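Local coordinates for superoxide dismutase (Clostridium difficile, PDB 3TJT), which probably converts superoxide into hydrogen peroxide and molecular oxygen, using a bound metal ion, here iron(III), at residues A[175-180]-A[185-190]; A[118-123]-A[144-149]. All blocks are in the same frame, centred on the assembly; numbering follows the deposited sequence.

Contact 1. Residues A[175-180]-A[185-190]; sequences LKYQNR and IDNWFN
Between the helical end at Tyr177 and Asn187 on helix 181-188 the chain reverses through a type II' beta turn, Tyr177 to Arg180, closed by Arg180 N bonding to Tyr177 O at 2.9 Å. The tight turn joins two consecutive helices in the C-terminal domain of an iron/manganese superoxide dismutase: Gln178, with a phi of 48°, leaves the first helix, and Arg180 is the N-cap of the second. Across the gap the meeting rests on one pair. Asn187 ND2 donates to Tyr177 OH at 2.8 Å, nearly straight at 162°, and the oxygen lies close to the amide plane. The amide comes to the edge of the phenol, its plane turned 59° from the ring, with Asn187 ND2 3.6 Å from Tyr177 CE1. Tyr177 holds its ring beside its own backbone N, which extends the hydroxyl toward helix 181-188. The same hydroxyl also bonds to Tyr21 O, so two partners fix its position, and one face of the Tyr177 ring carries Lys176 CG, 3.7 Å above the plane and toward the rim. Within the turn, Arg180 presents NH1 and NH2 end-on to one acceptor, Gln178 OE1, both from the same face of the amide, while its NE is paired with Glu183. The guanidinium of Arg180 lies over a backbone oxygen, Tyr177 O, 3.2 Å from its plane and near its centre.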
loop_
_atom_site.group_PDB
_atom_site.type_symbol
_atom_site.label_atom_id
_atom_site.label_comp_id
_atom_site.label_asym_id
_atom_site.label_seq_id
_atom_site.Cartn_x
_atom_site.Cartn_y
_atom_site.Cartn_z
ATOM N N LEU A 175 9.675 -6.799 -7.166
ATOM C CA LEU A 175 11.006 -7.185 -7.653
ATOM C C LEU A 175 10.966 -7.852 -9.020
ATOM O O LEU A 175 11.845 -7.623 -9.854
ATOM C CB LEU A 175 11.733 -8.085 -6.651
ATOM C CG LEU A 175 12.120 -7.447 -5.321
ATOM C CD1 LEU A 175 12.903 -8.446 -4.477
ATOM C CD2 LEU A 175 12.922 -6.161 -5.533
ATOM N N LYS A 176 9.957 -8.687 -9.253
ATOM C CA LYS A 176 9.852 -9.387 -10.530
ATOM C C LYS A 176 8.987 -8.671 -11.563
ATOM O O LYS A 176 9.327 -8.640 -12.750
ATOM C CB LYS A 176 9.340 -10.808 -10.314
ATOM C CG LYS A 176 9.158 -11.595 -11.598
ATOM C CD LYS A 176 8.789 -13.041 -11.283
ATOM C CE LYS A 176 8.701 -13.865 -12.558
ATOM N NZ LYS A 176 10.040 -14.293 -13.042
ATOM N N TYR A 177 7.877 -8.081 -11.117
ATOM C CA TYR A 177 6.886 -7.538 -12.036
ATOM C C TYR A 177 6.817 -6.005 -12.059
ATOM O O TYR A 177 6.153 -5.437 -12.914
ATOM C CB TYR A 177 5.498 -8.090 -11.686
ATOM C CG TYR A 177 5.425 -9.588 -11.845
ATOM C CD1 TYR A 177 5.249 -10.156 -13.097
ATOM C CD2 TYR A 177 5.565 -10.424 -10.751
ATOM C CE1 TYR A 177 5.200 -11.531 -13.261
ATOM C CE2 TYR A 177 5.514 -11.817 -10.905
ATOM C CZ TYR A 177 5.330 -12.353 -12.158
ATOM O OH TYR A 177 5.277 -13.725 -12.317
ATOM N N GLN A 178 7.498 -5.366 -11.117
ATOM C CA GLN A 178 7.436 -3.913 -10.941
ATOM C C GLN A 178 5.976 -3.470 -10.948
ATOM O O GLN A 178 5.176 -4.041 -10.205
ATOM C CB GLN A 178 8.291 -3.190 -11.988
ATOM C CG GLN A 178 9.788 -3.507 -11.846
ATOM C CD GLN A 178 10.188 -4.812 -12.532
ATOM O OE1 GLN A 178 9.945 -4.997 -13.721
ATOM N NE2 GLN A 178 10.806 -5.719 -11.778
ATOM N N ASN A 179 5.618 -2.494 -11.782
ATOM C CA ASN A 179 4.242 -1.972 -11.807
ATOM C C ASN A 179 3.217 -2.883 -12.474
ATOM O O ASN A 179 2.010 -2.596 -12.460
ATOM C CB ASN A 179 4.203 -0.630 -12.534
ATOM C CG ASN A 179 4.638 -0.756 -13.973
ATOM O OD1 ASN A 179 5.790 -1.093 -14.254
ATOM N ND2 ASN A 179 3.717 -0.515 -14.895
ATOM N N ARG A 180 3.691 -3.955 -13.101
ATOM C CA ARG A 180 2.824 -4.801 -13.918
ATOM C C ARG A 180 2.068 -5.816 -13.059
ATOM O O ARG A 180 2.250 -7.032 -13.191
ATOM C CB ARG A 180 3.645 -5.490 -15.028
ATOM C CG ARG A 180 4.439 -4.478 -15.885
ATOM C CD ARG A 180 5.274 -5.161 -16.979
ATOM N NE ARG A 180 6.202 -6.146 -16.423
ATOM C CZ ARG A 180 7.351 -5.843 -15.832
ATOM N NH1 ARG A 180 7.719 -4.576 -15.707
ATOM N NH2 ARG A 180 8.128 -6.804 -15.351
ATOM N N ILE A 185 -0.698 -11.231 -11.217
ATOM C CA ILE A 185 -1.983 -11.871 -10.937
ATOM C C ILE A 185 -2.200 -13.073 -11.851
ATOM O O ILE A 185 -2.540 -14.167 -11.396
ATOM C CB ILE A 185 -3.148 -10.875 -11.087
ATOM C CG1 ILE A 185 -3.016 -9.767 -10.034
ATOM C CG2 ILE A 185 -4.485 -11.600 -10.965
ATOM C CD1 ILE A 185 -3.837 -8.514 -10.343
ATOM N N ASP A 186 -1.983 -12.877 -13.142
ATOM C CA ASP A 186 -2.170 -13.968 -14.091
ATOM C C ASP A 186 -1.240 -15.149 -13.795
ATOM O O ASP A 186 -1.670 -16.303 -13.803
ATOM C CB ASP A 186 -1.967 -13.484 -15.524
ATOM C CG ASP A 186 -2.494 -14.475 -16.546
ATOM O OD1 ASP A 186 -3.679 -14.878 -16.446
ATOM O OD2 ASP A 186 -1.723 -14.855 -17.444
ATOM N N ASN A 187 0.025 -14.862 -13.513
ATOM C CA ASN A 187 0.987 -15.922 -13.227
ATOM C C ASN A 187 0.692 -16.671 -11.938
ATOM O O ASN A 187 1.011 -17.851 -11.812
ATOM C CB ASN A 187 2.409 -15.372 -13.201
ATOM C CG ASN A 187 3.059 -15.404 -14.565
ATOM O OD1 ASN A 187 2.566 -16.068 -15.477
ATOM N ND2 ASN A 187 4.162 -14.689 -14.715
ATOM N N TRP A 188 0.078 -15.983 -10.981
ATOM C CA TRP A 188 -0.164 -16.577 -9.675
ATOM C C TRP A 188 -1.085 -17.798 -9.754
ATOM O O TRP A 188 -0.981 -18.716 -8.939
ATOM C CB TRP A 188 -0.737 -15.524 -8.728
ATOM C CG TRP A 188 -1.058 -16.021 -7.360
ATOM C CD1 TRP A 188 -0.179 -16.319 -6.366
ATOM C CD2 TRP A 188 -2.370 -16.240 -6.819
ATOM N NE1 TRP A 188 -0.859 -16.719 -5.238
ATOM C CE2 TRP A 188 -2.205 -16.683 -5.495
ATOM C CE3 TRP A 188 -3.663 -16.098 -7.329
ATOM C CZ2 TRP A 188 -3.284 -16.983 -4.667
ATOM C CZ3 TRP A 188 -4.739 -16.403 -6.505
ATOM C CH2 TRP A 188 -4.541 -16.845 -5.192
ATOM N N PHE A 189 -1.988 -17.801 -10.720
ATOM C CA PHE A 189 -2.916 -18.918 -10.857
ATOM C C PHE A 189 -2.207 -20.243 -11.161
ATOM O O PHE A 189 -2.768 -21.314 -10.946
ATOM C CB PHE A 189 -4.026 -18.596 -11.860
ATOM C CG PHE A 189 -5.171 -17.845 -11.235
ATOM C CD1 PHE A 189 -6.221 -18.528 -10.653
ATOM C CD2 PHE A 189 -5.162 -16.463 -11.173
ATOM C CE1 PHE A 189 -7.264 -17.847 -10.045
ATOM C CE2 PHE A 189 -6.198 -15.775 -10.569
ATOM C CZ PHE A 189 -7.251 -16.470 -10.002
ATOM N N ASN A 190 -0.961 -20.167 -11.630
ATOM C CA ASN A 190 -0.171 -21.384 -11.828
ATOM C C ASN A 190 0.274 -22.037 -10.526
ATOM O O ASN A 190 0.641 -23.211 -10.515
ATOM C CB ASN A 190 1.050 -21.098 -12.705
ATOM C CG ASN A 190 0.664 -20.673 -14.098
ATOM O OD1 ASN A 190 0.766 -19.498 -14.456
ATOM N ND2 ASN A 190 0.191 -21.622 -14.889
#

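Contact 2. Residues A[118-123]-A[144-149]; sequences KQEFQK and LSIMTT
Ile146 of strand 144-150 pushes its side chain against helix 114-127, a helix-on-sheet packing of the C-terminal alpha/beta domain of iron/manganese superoxide dismutases; Glu120 and Phe121 receive it, and the closest pair of CA atoms, those of Phe121 and Ile146, is 6.4 Å apart. At the root, Ile146 CB has Glu120 OE2 at 3.9 Å. The longer branch begins with CG1, which lies near the plane of the Phe121 ring at its edge, so the aromatic face is not what meets the isoleucine. Ile146 CD1, at the tip, does most of the touching: it reaches the helix backbone, 3.4 Å from Phe121 N, and rests 3.8 Å from Phe121 CB. Ile146 CD1 also packs against the aliphatic part of Glu120, 3.7 Å from Glu120 CG. The two side chains run past each other in opposite directions. Glu120 has CG anti to its backbone N (chi1 -177°) and stays extended beyond it, which carries the carboxylate past the isoleucine tip toward the strand backbone. There OE2 accepts from two waters. One, 2.7 Å from Glu120 OE2, accepts from Ile146 N; the other donates to Ile146 O. The carboxylate is therefore joined through water to both backbone polar atoms of the residue whose side chain it flanks. Strand 144-150 is outermost in the three-stranded antiparallel sheet within this chain, and Ser145 and Met147 pair with Val137 and Trp135 of strand 132-138. Around this pair, Ile146 also touches Phe117 and Ser124 of helix 114-127, Phe121 leans on Ala134 of strand 132-138, and Glu120 meets Phe111 of helix 101-111.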
loop_
_atom_site.group_PDB
_atom_site.type_symbol
_atom_site.label_atom_id
_atom_site.label_comp_id
_atom_site.label_asym_id
_atom_site.label_seq_id
_atom_site.Cartn_x
_atom_site.Cartn_y
_atom_site.Cartn_z
ATOM N N LYS A 118 -12.480 -16.861 -12.520
ATOM C CA LYS A 118 -11.108 -16.386 -12.680
ATOM C C LYS A 118 -11.062 -14.940 -13.180
ATOM O O LYS A 118 -10.276 -14.135 -12.685
ATOM C CB LYS A 118 -10.328 -17.305 -13.628
ATOM C CG LYS A 118 -8.845 -16.985 -13.714
ATOM C CD LYS A 118 -8.106 -18.027 -14.551
ATOM C CE LYS A 118 -6.627 -17.680 -14.689
ATOM N NZ LYS A 118 -5.915 -18.663 -15.553
ATOM N N GLN A 119 -11.892 -14.609 -14.164
ATOM C CA GLN A 119 -11.910 -13.245 -14.693
ATOM C C GLN A 119 -12.307 -12.236 -13.621
ATOM O O GLN A 119 -11.728 -11.149 -13.545
ATOM C CB GLN A 119 -12.850 -13.129 -15.893
ATOM C CG GLN A 119 -12.336 -13.869 -17.124
ATOM C CD GLN A 119 -13.257 -13.728 -18.323
ATOM O OE1 GLN A 119 -14.151 -12.877 -18.340
ATOM N NE2 GLN A 119 -13.037 -14.561 -19.340
ATOM N N GLU A 120 -13.284 -12.600 -12.791
ATOM C CA GLU A 120 -13.738 -11.710 -11.723
ATOM C C GLU A 120 -12.676 -11.547 -10.646
ATOM O O GLU A 120 -12.441 -10.442 -10.155
ATOM C CB GLU A 120 -15.057 -12.191 -11.097
ATOM C CG GLU A 120 -15.598 -11.242 -10.021
ATOM C CD GLU A 120 -16.922 -11.706 -9.410
ATOM O OE1 GLU A 120 -17.586 -12.594 -9.994
ATOM O OE2 GLU A 120 -17.293 -11.182 -8.337
ATOM N N PHE A 121 -12.027 -12.642 -10.275
ATOM C CA PHE A 121 -10.976 -12.571 -9.268
ATOM C C PHE A 121 -9.832 -11.688 -9.768
ATOM O O PHE A 121 -9.322 -10.824 -9.035
ATOM C CB PHE A 121 -10.459 -13.971 -8.924
ATOM C CG PHE A 121 -9.508 -13.992 -7.767
ATOM C CD1 PHE A 121 -9.966 -14.245 -6.484
ATOM C CD2 PHE A 121 -8.156 -13.744 -7.959
ATOM C CE1 PHE A 121 -9.093 -14.258 -5.412
ATOM C CE2 PHE A 121 -7.271 -13.755 -6.898
ATOM C CZ PHE A 121 -7.737 -14.007 -5.618
ATOM N N GLN A 122 -9.425 -11.903 -11.015
ATOM C CA GLN A 122 -8.310 -11.142 -11.570
ATOM C C GLN A 122 -8.606 -9.646 -11.604
ATOM O O GLN A 122 -7.746 -8.838 -11.270
ATOM C CB GLN A 122 -7.919 -11.653 -12.953
ATOM C CG GLN A 122 -7.336 -13.052 -12.917
ATOM C CD GLN A 122 -6.417 -13.328 -14.096
ATOM O OE1 GLN A 122 -6.306 -14.459 -14.562
ATOM N NE2 GLN A 122 -5.742 -12.290 -14.575
ATOM N N LYS A 123 -9.822 -9.282 -11.990
ATOM C CA LYS A 123 -10.208 -7.873 -12.017
ATOM C C LYS A 123 -10.255 -7.259 -10.619
ATOM O O LYS A 123 -9.818 -6.120 -10.414
ATOM C CB LYS A 123 -11.559 -7.687 -12.708
ATOM C CG LYS A 123 -11.908 -6.221 -12.931
ATOM C CD LYS A 123 -13.195 -6.073 -13.716
ATOM C CE LYS A 123 -13.300 -4.681 -14.334
ATOM N NZ LYS A 123 -13.219 -3.591 -13.321
ATOM N N LEU A 144 -20.228 -18.839 -2.261
ATOM C CA LEU A 144 -18.957 -18.184 -2.601
ATOM C C LEU A 144 -19.135 -16.785 -3.183
ATOM O O LEU A 144 -20.099 -16.516 -3.893
ATOM C CB LEU A 144 -18.161 -19.037 -3.596
ATOM C CG LEU A 144 -17.752 -20.440 -3.148
ATOM C CD1 LEU A 144 -17.105 -21.213 -4.315
ATOM C CD2 LEU A 144 -16.822 -20.382 -1.943
ATOM N N SER A 145 -18.178 -15.905 -2.891
ATOM C CA SER A 145 -18.131 -14.586 -3.495
ATOM C C SER A 145 -16.680 -14.119 -3.527
ATOM O O SER A 145 -15.821 -14.707 -2.879
ATOM C CB SER A 145 -18.977 -13.588 -2.695
ATOM O OG SER A 145 -18.502 -13.465 -1.364
ATOM N N ILE A 146 -16.413 -13.073 -4.295
ATOM C CA ILE A 146 -15.087 -12.460 -4.307
ATOM C C ILE A 146 -15.152 -11.089 -3.632
ATOM O O ILE A 146 -16.079 -10.318 -3.882
ATOM C CB ILE A 146 -14.560 -12.328 -5.740
ATOM C CG1 ILE A 146 -14.257 -13.723 -6.299
ATOM C CG2 ILE A 146 -13.305 -11.455 -5.770
ATOM C CD1 ILE A 146 -14.111 -13.763 -7.796
ATOM N N MET A 147 -14.198 -10.807 -2.750
ATOM C CA MET A 147 -14.140 -9.502 -2.089
ATOM C C MET A 147 -12.686 -9.103 -1.900
ATOM O O MET A 147 -11.785 -9.934 -1.995
ATOM C CB MET A 147 -14.804 -9.560 -0.712
ATOM C CG MET A 147 -13.939 -10.309 0.321
ATOM S SD MET A 147 -14.550 -10.212 1.998
ATOM C CE MET A 147 -14.256 -8.485 2.385
ATOM N N THR A 148 -12.455 -7.828 -1.618
ATOM C CA THR A 148 -11.103 -7.380 -1.298
ATOM C C THR A 148 -11.051 -6.772 0.101
ATOM O O THR A 148 -12.081 -6.380 0.664
ATOM C CB THR A 148 -10.587 -6.355 -2.328
ATOM O OG1 THR A 148 -11.381 -5.163 -2.255
ATOM C CG2 THR A 148 -10.675 -6.927 -3.725
ATOM N N THR A 149 -9.857 -6.727 0.673
ATOM C CA THR A 149 -9.633 -6.024 1.932
ATOM C C THR A 149 -8.420 -5.110 1.788
ATOM O O THR A 149 -7.484 -5.418 1.037
ATOM C CB THR A 149 -9.370 -6.978 3.116
ATOM O OG1 THR A 149 -8.238 -7.814 2.822
ATOM C CG2 THR A 149 -10.606 -7.850 3.427
HETATM O O HOH W 1 -18.491 -12.058 -6.058
HETATM O O HOH W 2 -16.192 -8.984 -6.752
#

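In the fold
From the N terminus, helix 114-127 supplies the first half of contact 2; the chain then runs through strand 132-138 and returns in strand 144-150 to close it, with 20 residues between its segments. Strand 161-167 follows, leading to the iron ligands Asp167 and His171, before contact 1 opens and closes over a connection of only four residues. The loops are thus in series, neither nested nor crossed. Their centres lie 16 Å apart, yet they touch: Phe189 CZ is 3.5 Å from Phe121 CD2, and Trp188 also packs on Phe121. Helices 114-127 and 181-188 thus pack on each other and both touch the sheet, the first through strands 132-138 and 144-150, the second through strand 161-167.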